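Local coordinates for protein alpha-galactosidase 1 (PDB 3LRK) that hydrolyses terminal, non-reducing alpha-D-galactose residues from alpha-galactosides such as galactose oligosaccharides, galactomannans and galactolipids, working as a secreted, glycosylated homotetramer, at residues C42-E46 against K91-G95; L61-Y66 against Y307-I313; K67-D73 against S107-Y113; M96-D101 against N140-D144. The protein carries 1 engineered substitution. All coordinates share one frame; numbering follows the deposited sequence.

All four contacts belong to the TIM-barrel domain of this GH27 enzyme, but they lie at different depths. Contact 3 is the barrel wall itself, a buried parallel strand pair held by backbone hydrogen bonds and ending at substrate-binding residues. Contact 2, buried throughout, joins a loop to a helix start through mostly apolar packing and one phenol-to-carbonyl bond. Contacts 1 and 4 are only partly buried and rely more on charged and amide groups. They share the region of helix 96-105, where Val99 packs on Glu46 and Phe92; Leu71 of contact 3 touches Phe92 and Met96 alike. Contacts 1 and 2 stay about 15 Å apart at their nearest atoms.

Contact 1 of 4, residues C42-E46 against K91-G95; sequences CDVSE and KFPNG
Lys91 lies along the backbone of 42-46: its first torsion sets CG opposite its own carbonyl carbon (chi1 -63°), and the chain is extended beyond CG. Its CB and CG pass along Val44 O, Lys91 CG at 3.4 Å from that oxygen; CD continues past it and reaches the methyl CG2 of Val44, while CE leads on toward Cys42 O. At the tip, NZ donates to Cys42 O over 2.9 Å and also to the carbonyl of Cys74, the disulfide partner of Cys42. A lysine suits this place, its long apolar shaft crossing the loop. The backbone adds a bond from Glu46 N to Lys91 O. Here two loops of the TIM-barrel domain meet, each leading into a helix: Ser45 is the N-cap of helix 46-58, its OG bonded to Leu48 N, and Phe92 to Gly95 form a type I turn just ahead of helix 96-105. The Phe92 ring lies obliquely against the backbone where that first helix starts, with Val44 CG2 3.9 Å from its CZ. Beyond the ring, Asn94 ND2 gives a nearly straight bond (174°) to Glu46 OE1 at 3.0 Å, meeting the syn side of the carboxylate, 25° out of its plane.

Contact 2 of 4, residues L61-Y66 against Y307-I313; sequences LKDMGY and YSQASVI. With NAG (2-acetamido-2-deoxy-beta-D-glucopyranose), chain C.
Tyr66 and Met64 reach residues 307-313 through first torsions that set CG opposite the carbonyl carbon (chi1 -63° and -62°), and a bend at chi3 of 71° then curls the methionine methyl onto the start of helix 310-316. The contact packs the loop between helix 46-58 and strand 68-70 of the TIM barrel against the junction of helices 301-307 and 310-316. Met64 CE fits among Ala310 CB, Ile313 CD1 and the carbonyl of Ser308, and Met64 SD lies 3.9 Å from Ser308 CB. A flexible, unbranched thioether suits such an irregular surface, and the small Ala310 lets Met64 CE come within 3.7 Å of Ala310 CA. Ile313 CD1 also lies obliquely against the Tyr66 ring, 3.9 Å from CE2, so that one methyl serves two neighbours. Leu61 adds a looser contact, its CD2 4.2 Å from Ser308 CB. Phe280 and Ile292 pack on Tyr66 from the surrounding fold. On another side of the loop, Asp63 OD2 accepts a hydrogen bond from N2 of a glycan NAG, 2.8 Å away, while its OD1 is bonded to Thr424. Tyrosine rather than phenylalanine suits position 66 because its hydroxyl satisfies a buried carbonyl where helix 301-307 ends: Tyr66 OH donates to Tyr307 O over 2.7 Å, in the carbonyl plane and on a lone pair.

Contact 3 of 4, residues K67-D73 against S107-Y113; sequences KYIILDD and SFLFGMY
This is a parallel strand pair in the wall of the TIM barrel, where strand 68-70 lies beside strand 109-115 and the segments run on to the substrate site. Four backbone hydrogen bonds join them, with Ile69 giving its N to Leu109 O and taking Gly111 N on its O at 2.8 Å. A water continues the link, donating to Leu71 O and accepting a weak bond from Tyr113 N. Gly111 suits its place opposite Ile70, whose CG1 would clash with a CB there. Tyr68 and Leu109 run alongside each other, Leu109 CB 3.6 Å from Tyr68 CD1. Ile69, on the opposite face from Tyr68, packs its CG1 on CD2 of Phe108, just before the strand, at 3.5 Å. Tyr113 CG is anti to the backbone N (chi1 166°), which carries the ring to the two substrate-binding aspartates. Asp72, salt-bridged to Lys147, stacks its carboxylate over one ring face, offset toward the rim, the planes 30° apart. Asp73, whose OD1 bonds Thr120 OG1, sets its carboxylate obliquely to the ring (37°). The Tyr113 hydroxyl bonds the nucleophile Asp149; a leucine in place of Tyr113 would probably leave Asp149 without this hydroxyl and Asp72 without its flat support. Strand 32-35 flanks 68-70 and strand 145-149 flanks 109-115; helices 46-58 and 96-105 cover the Ile69, Phe108 and Phe110 side.

Contact 4 of 4, residues M96-D101 against N140-D144; sequences MGHVAD and NNRVD. With NA (sodium ion), chain K.
Arg142 NE donates to Asp101 OD1 at 2.9 Å, and its NH2 donates to Asp101 OD2 at 3.2 Å, so the guanidinium grips the carboxylate side-on with two nitrogens. Both oxygens are met on their syn sides, and the two planes are only 16° apart. The arginine chain bends at chi3 (-75°), which turns the flat group back over the helix, one face over Gly97 CA. Glycine suits that place, since a CB would collide with NH2. Replacing Arg142 by an alanine would probably leave Asp101 without its charged mate and uncover Gly97. Nearby, Ala100 CB sits 3.4 Å from Asn141 O, a small side chain allowing the loop to come close, and Gly97 CA makes a CH...O contact with the same oxygen. On another side of helix 96-105, His98 NE2 binds a sodium ion at 2.3 Å, with His102 and other ligands. Arg142, at positive phi, is the C-prime residue of the Schellman motif ending helix 131-140, just before barrel strand 145-149: a helix-to-strand turn of the TIM barrel, tied to the preceding barrel helix.

Contact 1 of 4, residues C42-E46 against K91-G95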
loop_
_atom_site.group_PDB
_atom_site.type_symbol
_atom_site.label_atom_id
_atom_site.label_comp_id
_atom_site.label_asym_id
_atom_site.label_seq_id
_atom_site.Cartn_x
_atom_site.Cartn_y
_atom_site.Cartn_z
ATOM N N CYS A 42 -16.414 -31.451 5.742
ATOM C CA CYS A 42 -17.292 -31.499 6.927
ATOM C C CYS A 42 -17.711 -32.906 7.356
ATOM O O CYS A 42 -18.296 -33.080 8.427
ATOM C CB CYS A 42 -18.555 -30.638 6.736
ATOM S SG CYS A 42 -18.306 -28.833 6.828
ATOM N N ASP A 43 -17.412 -33.898 6.524
ATOM C CA ASP A 43 -17.799 -35.280 6.798
ATOM C C ASP A 43 -16.794 -35.946 7.749
ATOM O O ASP A 43 -15.956 -36.757 7.331
ATOM C CB ASP A 43 -17.937 -36.061 5.486
ATOM C CG ASP A 43 -18.520 -37.449 5.687
ATOM O OD1 ASP A 43 -19.365 -37.612 6.601
ATOM O OD2 ASP A 43 -18.128 -38.375 4.936
ATOM N N VAL A 44 -16.892 -35.578 9.026
ATOM C CA VAL A 44 -15.994 -36.050 10.076
ATOM C C VAL A 44 -16.776 -36.860 11.105
ATOM O O VAL A 44 -17.992 -36.713 11.225
ATOM C CB VAL A 44 -15.260 -34.872 10.799
ATOM C CG1 VAL A 44 -14.398 -34.090 9.834
ATOM C CG2 VAL A 44 -16.245 -33.930 11.500
ATOM N N SER A 45 -16.077 -37.720 11.845
ATOM C CA SER A 45 -16.686 -38.457 12.955
ATOM C C SER A 45 -15.587 -39.021 13.838
ATOM O O SER A 45 -14.430 -39.026 13.437
ATOM C CB SER A 45 -17.574 -39.596 12.443
ATOM O OG SER A 45 -16.796 -40.608 11.831
ATOM N N GLU A 46 -15.945 -39.486 15.037
ATOM C CA GLU A 46 -14.981 -40.195 15.885
ATOM C C GLU A 46 -14.337 -41.331 15.100
ATOM O O GLU A 46 -13.109 -41.466 15.084
ATOM C CB GLU A 46 -15.631 -40.741 17.161
ATOM C CG GLU A 46 -14.635 -41.477 18.054
ATOM C CD GLU A 46 -15.260 -42.164 19.269
ATOM O OE1 GLU A 46 -16.051 -41.545 20.001
ATOM O OE2 GLU A 46 -14.922 -43.340 19.508
ATOM N N LYS A 91 -21.897 -37.012 15.140
ATOM C CA LYS A 91 -20.533 -37.205 14.652
ATOM C C LYS A 91 -19.597 -37.684 15.769
ATOM O O LYS A 91 -18.682 -38.462 15.523
ATOM C CB LYS A 91 -19.995 -35.902 14.036
ATOM C CG LYS A 91 -20.762 -35.423 12.800
ATOM C CD LYS A 91 -20.228 -34.091 12.316
ATOM C CE LYS A 91 -20.949 -33.632 11.059
ATOM N NZ LYS A 91 -20.254 -32.470 10.424
ATOM N N PHE A 92 -19.834 -37.203 16.987
ATOM C CA PHE A 92 -19.010 -37.516 18.159
ATOM C C PHE A 92 -19.898 -37.933 19.335
ATOM O O PHE A 92 -20.080 -37.173 20.291
ATOM C CB PHE A 92 -18.084 -36.331 18.497
ATOM C CG PHE A 92 -17.228 -35.915 17.335
ATOM C CD1 PHE A 92 -17.609 -34.854 16.518
ATOM C CD2 PHE A 92 -16.077 -36.631 17.015
ATOM C CE1 PHE A 92 -16.850 -34.498 15.416
ATOM C CE2 PHE A 92 -15.308 -36.286 15.909
ATOM C CZ PHE A 92 -15.687 -35.216 15.113
ATOM N N PRO A 93 -20.454 -39.166 19.261
ATOM C CA PRO A 93 -21.425 -39.672 20.242
ATOM C C PRO A 93 -20.932 -39.783 21.691
ATOM O O PRO A 93 -21.748 -39.823 22.610
ATOM C CB PRO A 93 -21.807 -41.052 19.687
ATOM C CG PRO A 93 -20.737 -41.416 18.725
ATOM C CD PRO A 93 -20.190 -40.139 18.183
ATOM N N ASN A 94 -19.614 -39.800 21.881
ATOM C CA ASN A 94 -18.995 -39.957 23.198
ATOM C C ASN A 94 -18.322 -38.667 23.720
ATOM O O ASN A 94 -17.703 -38.660 24.788
ATOM C CB ASN A 94 -18.000 -41.117 23.130
ATOM C CG ASN A 94 -18.658 -42.411 22.651
ATOM O OD1 ASN A 94 -19.590 -42.887 23.280
ATOM N ND2 ASN A 94 -18.194 -42.957 21.527
ATOM N N GLY A 95 -18.483 -37.571 22.984
ATOM C CA GLY A 95 -17.818 -36.311 23.334
ATOM C C GLY A 95 -16.408 -36.301 22.759
ATOM O O GLY A 95 -15.924 -37.313 22.247
HETATM O O HOH W 1 -16.954 -39.258 19.995
#

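Contact 2 of 4, residues L61-Y66 against Y307-I313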
loop_
_atom_site.group_PDB
_atom_site.type_symbol
_atom_site.label_atom_id
_atom_site.label_comp_id
_atom_site.label_asym_id
_atom_site.label_seq_id
_atom_site.Cartn_x
_atom_site.Cartn_y
_atom_site.Cartn_z
ATOM N N LEU A 61 4.123 -44.048 10.345
ATOM C CA LEU A 61 4.218 -42.597 10.160
ATOM C C LEU A 61 4.153 -41.846 11.486
ATOM O O LEU A 61 4.843 -40.836 11.666
ATOM C CB LEU A 61 3.152 -42.104 9.179
ATOM C CG LEU A 61 3.404 -42.472 7.709
ATOM C CD1 LEU A 61 2.271 -41.985 6.829
ATOM C CD2 LEU A 61 4.750 -41.926 7.213
ATOM N N LYS A 62 3.350 -42.361 12.419
ATOM C CA LYS A 62 3.298 -41.822 13.785
ATOM C C LYS A 62 4.691 -41.782 14.418
ATOM O O LYS A 62 5.115 -40.750 14.948
ATOM C CB LYS A 62 2.342 -42.636 14.661
ATOM C CG LYS A 62 2.248 -42.153 16.123
ATOM C CD LYS A 62 1.474 -43.150 17.002
ATOM C CE LYS A 62 2.363 -44.310 17.463
ATOM N NZ LYS A 62 1.578 -45.389 18.124
ATOM N N ASP A 63 5.412 -42.901 14.343
ATOM C CA ASP A 63 6.729 -42.975 14.971
ATOM C C ASP A 63 7.836 -42.266 14.184
ATOM O O ASP A 63 8.991 -42.220 14.635
ATOM C CB ASP A 63 7.096 -44.425 15.307
ATOM C CG ASP A 63 6.244 -44.991 16.427
ATOM O OD1 ASP A 63 6.278 -44.432 17.540
ATOM O OD2 ASP A 63 5.543 -46.000 16.204
ATOM N N MET A 64 7.486 -41.700 13.027
ATOM C CA MET A 64 8.389 -40.788 12.310
ATOM C C MET A 64 8.217 -39.347 12.801
ATOM O O MET A 64 9.039 -38.477 12.509
ATOM C CB MET A 64 8.184 -40.855 10.793
ATOM C CG MET A 64 8.463 -42.218 10.170
ATOM S SD MET A 64 8.863 -42.150 8.412
ATOM C CE MET A 64 10.501 -41.416 8.480
ATOM N N GLY A 65 7.144 -39.110 13.548
ATOM C CA GLY A 65 6.915 -37.816 14.165
ATOM C C GLY A 65 5.559 -37.231 13.838
ATOM O O GLY A 65 5.173 -36.230 14.435
ATOM N N TYR A 66 4.836 -37.852 12.903
ATOM C CA TYR A 66 3.484 -37.393 12.520
ATOM C C TYR A 66 2.467 -37.736 13.610
ATOM O O TYR A 66 1.690 -38.697 13.495
ATOM C CB TYR A 66 3.040 -37.997 11.186
ATOM C CG TYR A 66 3.865 -37.619 9.969
ATOM C CD1 TYR A 66 3.630 -36.425 9.268
ATOM C CD2 TYR A 66 4.862 -38.472 9.489
ATOM C CE1 TYR A 66 4.387 -36.094 8.115
ATOM C CE2 TYR A 66 5.619 -38.146 8.351
ATOM C CZ TYR A 66 5.377 -36.964 7.672
ATOM O OH TYR A 66 6.121 -36.673 6.545
ATOM N N TYR A 307 6.280 -39.004 2.070
ATOM C CA TYR A 307 6.000 -38.707 3.486
ATOM C C TYR A 307 6.928 -39.445 4.450
ATOM O O TYR A 307 7.116 -39.014 5.583
ATOM C CB TYR A 307 4.569 -39.093 3.846
ATOM C CG TYR A 307 3.507 -38.107 3.419
ATOM C CD1 TYR A 307 2.457 -38.511 2.596
ATOM C CD2 TYR A 307 3.541 -36.773 3.858
ATOM C CE1 TYR A 307 1.456 -37.609 2.204
ATOM C CE2 TYR A 307 2.549 -35.864 3.469
ATOM C CZ TYR A 307 1.517 -36.288 2.646
ATOM O OH TYR A 307 0.549 -35.391 2.267
ATOM N N SER A 308 7.481 -40.569 3.998
ATOM C CA SER A 308 8.282 -41.425 4.863
ATOM C C SER A 308 9.791 -41.235 4.684
ATOM O O SER A 308 10.578 -41.978 5.271
ATOM C CB SER A 308 7.889 -42.898 4.664
ATOM O OG SER A 308 8.479 -43.410 3.484
ATOM N N GLN A 309 10.198 -40.233 3.904
ATOM C CA GLN A 309 11.629 -39.973 3.693
ATOM C C GLN A 309 12.284 -39.352 4.934
ATOM O O GLN A 309 12.266 -38.123 5.127
ATOM C CB GLN A 309 11.874 -39.135 2.427
ATOM C CG GLN A 309 13.366 -39.017 2.001
ATOM C CD GLN A 309 13.930 -40.302 1.377
ATOM O OE1 GLN A 309 13.271 -41.340 1.362
ATOM N NE2 GLN A 309 15.151 -40.226 0.862
ATOM N N ALA A 310 12.878 -40.219 5.755
ATOM C CA ALA A 310 13.512 -39.839 7.017
ATOM C C ALA A 310 14.558 -38.742 6.868
ATOM O O ALA A 310 14.656 -37.864 7.716
ATOM C CB ALA A 310 14.118 -41.064 7.692
ATOM N N SER A 311 15.315 -38.802 5.775
ATOM C CA SER A 311 16.387 -37.856 5.463
ATOM C C SER A 311 15.864 -36.421 5.329
ATOM O O SER A 311 16.506 -35.454 5.759
ATOM C CB SER A 311 17.026 -38.271 4.138
ATOM O OG SER A 311 18.379 -37.882 4.113
ATOM N N VAL A 312 14.699 -36.292 4.710
ATOM C CA VAL A 312 14.097 -34.982 4.478
ATOM C C VAL A 312 13.427 -34.446 5.754
ATOM O O VAL A 312 13.542 -33.253 6.067
ATOM C CB VAL A 312 13.143 -35.021 3.261
ATOM C CG1 VAL A 312 12.374 -33.712 3.108
ATOM C CG2 VAL A 312 13.925 -35.327 1.980
ATOM N N ILE A 313 12.748 -35.324 6.489
ATOM C CA ILE A 313 12.168 -34.986 7.800
ATOM C C ILE A 313 13.240 -34.520 8.800
ATOM O O ILE A 313 13.014 -33.586 9.585
ATOM C CB ILE A 313 11.354 -36.168 8.390
ATOM C CG1 ILE A 313 10.199 -36.551 7.454
ATOM C CG2 ILE A 313 10.823 -35.834 9.802
ATOM C CD1 ILE A 313 9.491 -37.872 7.832
HETATM C C1 NAG C . 8.946 -47.392 17.400
HETATM C C2 NAG C . 7.858 -48.454 17.204
HETATM C C3 NAG C . 6.824 -48.485 18.334
HETATM C C4 NAG C . 7.380 -48.280 19.749
HETATM C C5 NAG C . 8.698 -47.488 19.794
HETATM C C6 NAG C . 9.515 -47.924 21.005
HETATM C C7 NAG C . 7.402 -48.996 14.877
HETATM C C8 NAG C . 6.384 -48.919 13.780
HETATM N N2 NAG C . 7.162 -48.249 15.950
HETATM O O3 NAG C . 6.132 -49.717 18.289
HETATM O O4 NAG C . 6.403 -47.563 20.493
HETATM O O5 NAG C . 9.533 -47.648 18.654
HETATM O O6 NAG C . 10.386 -46.880 21.370
HETATM O O7 NAG C . 8.393 -49.714 14.765
#

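Contact 3 of 4, residues K67-D73 against S107-Y113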
loop_
_atom_site.group_PDB
_atom_site.type_symbol
_atom_site.label_atom_id
_atom_site.label_comp_id
_atom_site.label_asym_id
_atom_site.label_seq_id
_atom_site.Cartn_x
_atom_site.Cartn_y
_atom_site.Cartn_z
ATOM N N LYS A 67 2.466 -36.930 14.665
ATOM C CA LYS A 67 1.786 -37.300 15.911
ATOM C C LYS A 67 0.539 -36.503 16.265
ATOM O O LYS A 67 -0.248 -36.936 17.107
ATOM C CB LYS A 67 2.783 -37.296 17.078
ATOM C CG LYS A 67 3.631 -38.573 17.099
ATOM C CD LYS A 67 4.633 -38.597 18.233
ATOM C CE LYS A 67 5.380 -39.914 18.243
ATOM N NZ LYS A 67 6.252 -40.025 19.463
ATOM N N TYR A 68 0.370 -35.342 15.635
ATOM C CA TYR A 68 -0.839 -34.542 15.833
ATOM C C TYR A 68 -1.938 -34.989 14.868
ATOM O O TYR A 68 -1.780 -34.894 13.647
ATOM C CB TYR A 68 -0.546 -33.042 15.663
ATOM C CG TYR A 68 0.193 -32.428 16.824
ATOM C CD1 TYR A 68 -0.464 -32.147 18.021
ATOM C CD2 TYR A 68 1.546 -32.112 16.724
ATOM C CE1 TYR A 68 0.218 -31.575 19.100
ATOM C CE2 TYR A 68 2.237 -31.542 17.794
ATOM C CZ TYR A 68 1.566 -31.274 18.973
ATOM O OH TYR A 68 2.244 -30.716 20.025
ATOM N N ILE A 69 -3.017 -35.523 15.434
ATOM C CA ILE A 69 -4.242 -35.843 14.693
ATOM C C ILE A 69 -5.180 -34.652 14.846
ATOM O O ILE A 69 -5.782 -34.438 15.922
ATOM C CB ILE A 69 -4.918 -37.150 15.226
ATOM C CG1 ILE A 69 -3.948 -38.342 15.137
ATOM C CG2 ILE A 69 -6.240 -37.431 14.482
ATOM C CD1 ILE A 69 -3.416 -38.641 13.705
ATOM N N ILE A 70 -5.276 -33.861 13.781
ATOM C CA ILE A 70 -5.968 -32.576 13.856
ATOM C C ILE A 70 -7.341 -32.629 13.193
ATOM O O ILE A 70 -7.456 -32.711 11.971
ATOM C CB ILE A 70 -5.137 -31.416 13.243
ATOM C CG1 ILE A 70 -3.720 -31.380 13.826
ATOM C CG2 ILE A 70 -5.855 -30.073 13.462
ATOM C CD1 ILE A 70 -2.689 -30.714 12.892
ATOM N N LEU A 71 -8.367 -32.583 14.033
ATOM C CA LEU A 71 -9.753 -32.502 13.606
ATOM C C LEU A 71 -10.017 -31.051 13.222
ATOM O O LEU A 71 -9.787 -30.142 14.029
ATOM C CB LEU A 71 -10.686 -32.922 14.742
ATOM C CG LEU A 71 -12.205 -32.766 14.541
ATOM C CD1 LEU A 71 -12.740 -33.721 13.484
ATOM C CD2 LEU A 71 -12.937 -32.937 15.851
ATOM N N ASP A 72 -10.497 -30.848 11.998
ATOM C CA ASP A 72 -10.720 -29.507 11.453
ATOM C C ASP A 72 -12.161 -29.034 11.723
ATOM O O ASP A 72 -12.722 -29.333 12.773
ATOM C CB ASP A 72 -10.352 -29.495 9.957
ATOM C CG ASP A 72 -9.830 -28.136 9.479
ATOM O OD1 ASP A 72 -8.615 -27.867 9.592
ATOM O OD2 ASP A 72 -10.645 -27.339 8.972
ATOM N N ASP A 73 -12.738 -28.282 10.784
ATOM C CA ASP A 73 -14.033 -27.596 10.934
ATOM C C ASP A 73 -15.215 -28.584 11.015
ATOM O O ASP A 73 -15.031 -29.791 10.852
ATOM C CB ASP A 73 -14.209 -26.653 9.729
ATOM C CG ASP A 73 -15.090 -25.422 10.017
ATOM O OD1 ASP A 73 -15.879 -25.381 10.993
ATOM O OD2 ASP A 73 -14.974 -24.461 9.228
ATOM N N SER A 107 -0.444 -43.075 21.796
ATOM C CA SER A 107 0.701 -42.149 21.749
ATOM C C SER A 107 0.553 -41.065 20.680
ATOM O O SER A 107 1.546 -40.589 20.117
ATOM C CB SER A 107 2.030 -42.906 21.583
ATOM O OG SER A 107 2.243 -43.785 22.673
ATOM N N PHE A 108 -0.693 -40.697 20.393
ATOM C CA PHE A 108 -0.988 -39.559 19.529
ATOM C C PHE A 108 -1.292 -38.318 20.367
ATOM O O PHE A 108 -1.602 -38.417 21.557
ATOM C CB PHE A 108 -2.196 -39.850 18.631
ATOM C CG PHE A 108 -1.878 -40.660 17.400
ATOM C CD1 PHE A 108 -2.342 -41.972 17.279
ATOM C CD2 PHE A 108 -1.132 -40.114 16.364
ATOM C CE1 PHE A 108 -2.060 -42.733 16.147
ATOM C CE2 PHE A 108 -0.843 -40.859 15.222
ATOM C CZ PHE A 108 -1.314 -42.179 15.112
ATOM N N LEU A 109 -1.219 -37.155 19.725
ATOM C CA LEU A 109 -1.710 -35.918 20.302
ATOM C C LEU A 109 -2.944 -35.456 19.506
ATOM O O LEU A 109 -3.052 -35.741 18.314
ATOM C CB LEU A 109 -0.602 -34.854 20.314
ATOM C CG LEU A 109 0.567 -35.165 21.270
ATOM C CD1 LEU A 109 1.659 -34.068 21.191
ATOM C CD2 LEU A 109 0.056 -35.336 22.727
ATOM N N PHE A 110 -3.862 -34.762 20.175
ATOM C CA PHE A 110 -5.172 -34.423 19.601
ATOM C C PHE A 110 -5.266 -32.920 19.314
ATOM O O PHE A 110 -5.059 -32.097 20.209
ATOM C CB PHE A 110 -6.279 -34.866 20.570
ATOM C CG PHE A 110 -7.696 -34.612 20.076
ATOM C CD1 PHE A 110 -8.028 -34.728 18.724
ATOM C CD2 PHE A 110 -8.701 -34.299 20.983
ATOM C CE1 PHE A 110 -9.334 -34.512 18.278
ATOM C CE2 PHE A 110 -10.022 -34.083 20.546
ATOM C CZ PHE A 110 -10.327 -34.195 19.189
ATOM N N GLY A 111 -5.554 -32.586 18.059
ATOM C CA GLY A 111 -5.776 -31.205 17.644
ATOM C C GLY A 111 -7.240 -30.945 17.328
ATOM O O GLY A 111 -7.951 -31.825 16.824
ATOM N N MET A 112 -7.692 -29.736 17.651
ATOM C CA MET A 112 -9.049 -29.284 17.327
ATOM C C MET A 112 -9.007 -27.923 16.633
ATOM O O MET A 112 -7.934 -27.355 16.437
ATOM C CB MET A 112 -9.951 -29.275 18.570
ATOM C CG MET A 112 -10.525 -30.667 18.875
ATOM S SD MET A 112 -11.868 -30.728 20.061
ATOM C CE MET A 112 -13.224 -30.130 19.060
ATOM N N TYR A 113 -10.176 -27.419 16.254
ATOM C CA TYR A 113 -10.269 -26.252 15.385
ATOM C C TYR A 113 -11.338 -25.254 15.858
ATOM O O TYR A 113 -12.420 -25.635 16.315
ATOM C CB TYR A 113 -10.540 -26.717 13.944
ATOM C CG TYR A 113 -10.984 -25.627 12.985
ATOM C CD1 TYR A 113 -12.323 -25.233 12.928
ATOM C CD2 TYR A 113 -10.072 -25.013 12.113
ATOM C CE1 TYR A 113 -12.741 -24.232 12.064
ATOM C CE2 TYR A 113 -10.490 -24.012 11.232
ATOM C CZ TYR A 113 -11.826 -23.629 11.216
ATOM O OH TYR A 113 -12.271 -22.634 10.356
HETATM O O HOH W 2 -11.855 -29.611 15.850
#

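Contact 4 of 4, residues M96-D101 against N140-D144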
loop_
_atom_site.group_PDB
_atom_site.type_symbol
_atom_site.label_atom_id
_atom_site.label_comp_id
_atom_site.label_asym_id
_atom_site.label_seq_id
_atom_site.Cartn_x
_atom_site.Cartn_y
_atom_site.Cartn_z
ATOM N N MET A 96 -15.746 -35.150 22.834
ATOM C CA MET A 96 -14.410 -35.005 22.268
ATOM C C MET A 96 -13.331 -35.600 23.174
ATOM O O MET A 96 -12.374 -36.174 22.683
ATOM C CB MET A 96 -14.110 -33.523 21.971
ATOM C CG MET A 96 -15.169 -32.845 21.063
ATOM S SD MET A 96 -15.707 -33.835 19.638
ATOM C CE MET A 96 -14.184 -34.077 18.772
ATOM N N GLY A 97 -13.494 -35.461 24.490
ATOM C CA GLY A 97 -12.489 -35.940 25.449
ATOM C C GLY A 97 -12.241 -37.430 25.272
ATOM O O GLY A 97 -11.122 -37.903 25.413
ATOM N N HIS A 98 -13.299 -38.166 24.942
ATOM C CA HIS A 98 -13.177 -39.597 24.654
ATOM C C HIS A 98 -12.339 -39.917 23.400
ATOM O O HIS A 98 -11.617 -40.929 23.363
ATOM C CB HIS A 98 -14.560 -40.236 24.550
ATOM C CG HIS A 98 -14.528 -41.727 24.624
ATOM N ND1 HIS A 98 -14.109 -42.402 25.752
ATOM C CD2 HIS A 98 -14.832 -42.675 23.709
ATOM C CE1 HIS A 98 -14.170 -43.701 25.534
ATOM N NE2 HIS A 98 -14.618 -43.892 24.307
ATOM N N VAL A 99 -12.436 -39.063 22.383
ATOM C CA VAL A 99 -11.563 -39.162 21.195
ATOM C C VAL A 99 -10.103 -38.912 21.602
ATOM O O VAL A 99 -9.213 -39.662 21.212
ATOM C CB VAL A 99 -11.978 -38.167 20.072
ATOM C CG1 VAL A 99 -11.107 -38.345 18.797
ATOM C CG2 VAL A 99 -13.467 -38.301 19.752
ATOM N N ALA A 100 -9.873 -37.859 22.393
ATOM C CA ALA A 100 -8.542 -37.546 22.942
ATOM C C ALA A 100 -7.914 -38.739 23.677
ATOM O O ALA A 100 -6.723 -39.000 23.536
ATOM C CB ALA A 100 -8.636 -36.351 23.886
ATOM N N ASP A 101 -8.725 -39.435 24.471
ATOM C CA ASP A 101 -8.263 -40.563 25.309
ATOM C C ASP A 101 -7.781 -41.731 24.461
ATOM O O ASP A 101 -6.716 -42.308 24.727
ATOM C CB ASP A 101 -9.385 -41.024 26.247
ATOM C CG ASP A 101 -9.761 -39.975 27.279
ATOM O OD1 ASP A 101 -8.960 -39.054 27.543
ATOM O OD2 ASP A 101 -10.874 -40.068 27.825
ATOM N N ASN A 140 -10.952 -29.001 28.834
ATOM C CA ASN A 140 -11.851 -30.002 29.453
ATOM C C ASN A 140 -11.887 -31.292 28.647
ATOM O O ASN A 140 -12.061 -32.384 29.199
ATOM C CB ASN A 140 -13.280 -29.464 29.594
ATOM C CG ASN A 140 -13.427 -28.460 30.717
ATOM O OD1 ASN A 140 -12.472 -28.159 31.446
ATOM N ND2 ASN A 140 -14.630 -27.917 30.855
ATOM N N ASN A 141 -11.731 -31.146 27.332
ATOM C CA ASN A 141 -11.736 -32.268 26.400
ATOM C C ASN A 141 -10.349 -32.791 26.026
ATOM O O ASN A 141 -10.203 -33.568 25.082
ATOM C CB ASN A 141 -12.586 -31.914 25.181
ATOM C CG ASN A 141 -14.047 -31.813 25.538
ATOM O OD1 ASN A 141 -14.555 -30.725 25.830
ATOM N ND2 ASN A 141 -14.717 -32.959 25.603
ATOM N N ARG A 142 -9.340 -32.340 26.776
ATOM C CA ARG A 142 -7.974 -32.909 26.744
ATOM C C ARG A 142 -7.291 -32.774 25.381
ATOM O O ARG A 142 -6.523 -33.633 24.945
ATOM C CB ARG A 142 -7.982 -34.359 27.278
ATOM C CG ARG A 142 -8.512 -34.402 28.711
ATOM C CD ARG A 142 -8.642 -35.807 29.260
ATOM N NE ARG A 142 -9.778 -36.575 28.735
ATOM C CZ ARG A 142 -11.050 -36.410 29.099
ATOM N NH1 ARG A 142 -11.396 -35.462 29.960
ATOM N NH2 ARG A 142 -11.989 -37.203 28.602
ATOM N N VAL A 143 -7.573 -31.642 24.740
ATOM C CA VAL A 143 -7.002 -31.248 23.462
ATOM C C VAL A 143 -5.555 -30.755 23.652
ATOM O O VAL A 143 -5.251 -30.127 24.650
ATOM C CB VAL A 143 -7.900 -30.130 22.839
ATOM C CG1 VAL A 143 -7.243 -29.472 21.619
ATOM C CG2 VAL A 143 -9.271 -30.706 22.478
ATOM N N ASP A 144 -4.681 -31.041 22.687
ATOM C CA ASP A 144 -3.241 -30.700 22.777
ATOM C C ASP A 144 -2.770 -29.644 21.791
ATOM O O ASP A 144 -1.606 -29.230 21.842
ATOM C CB ASP A 144 -2.387 -31.954 22.570
ATOM C CG ASP A 144 -2.834 -33.110 23.434
ATOM O OD1 ASP A 144 -2.800 -32.987 24.682
ATOM O OD2 ASP A 144 -3.250 -34.130 22.855
HETATM NA NA NA K . -14.316 -45.671 22.881
#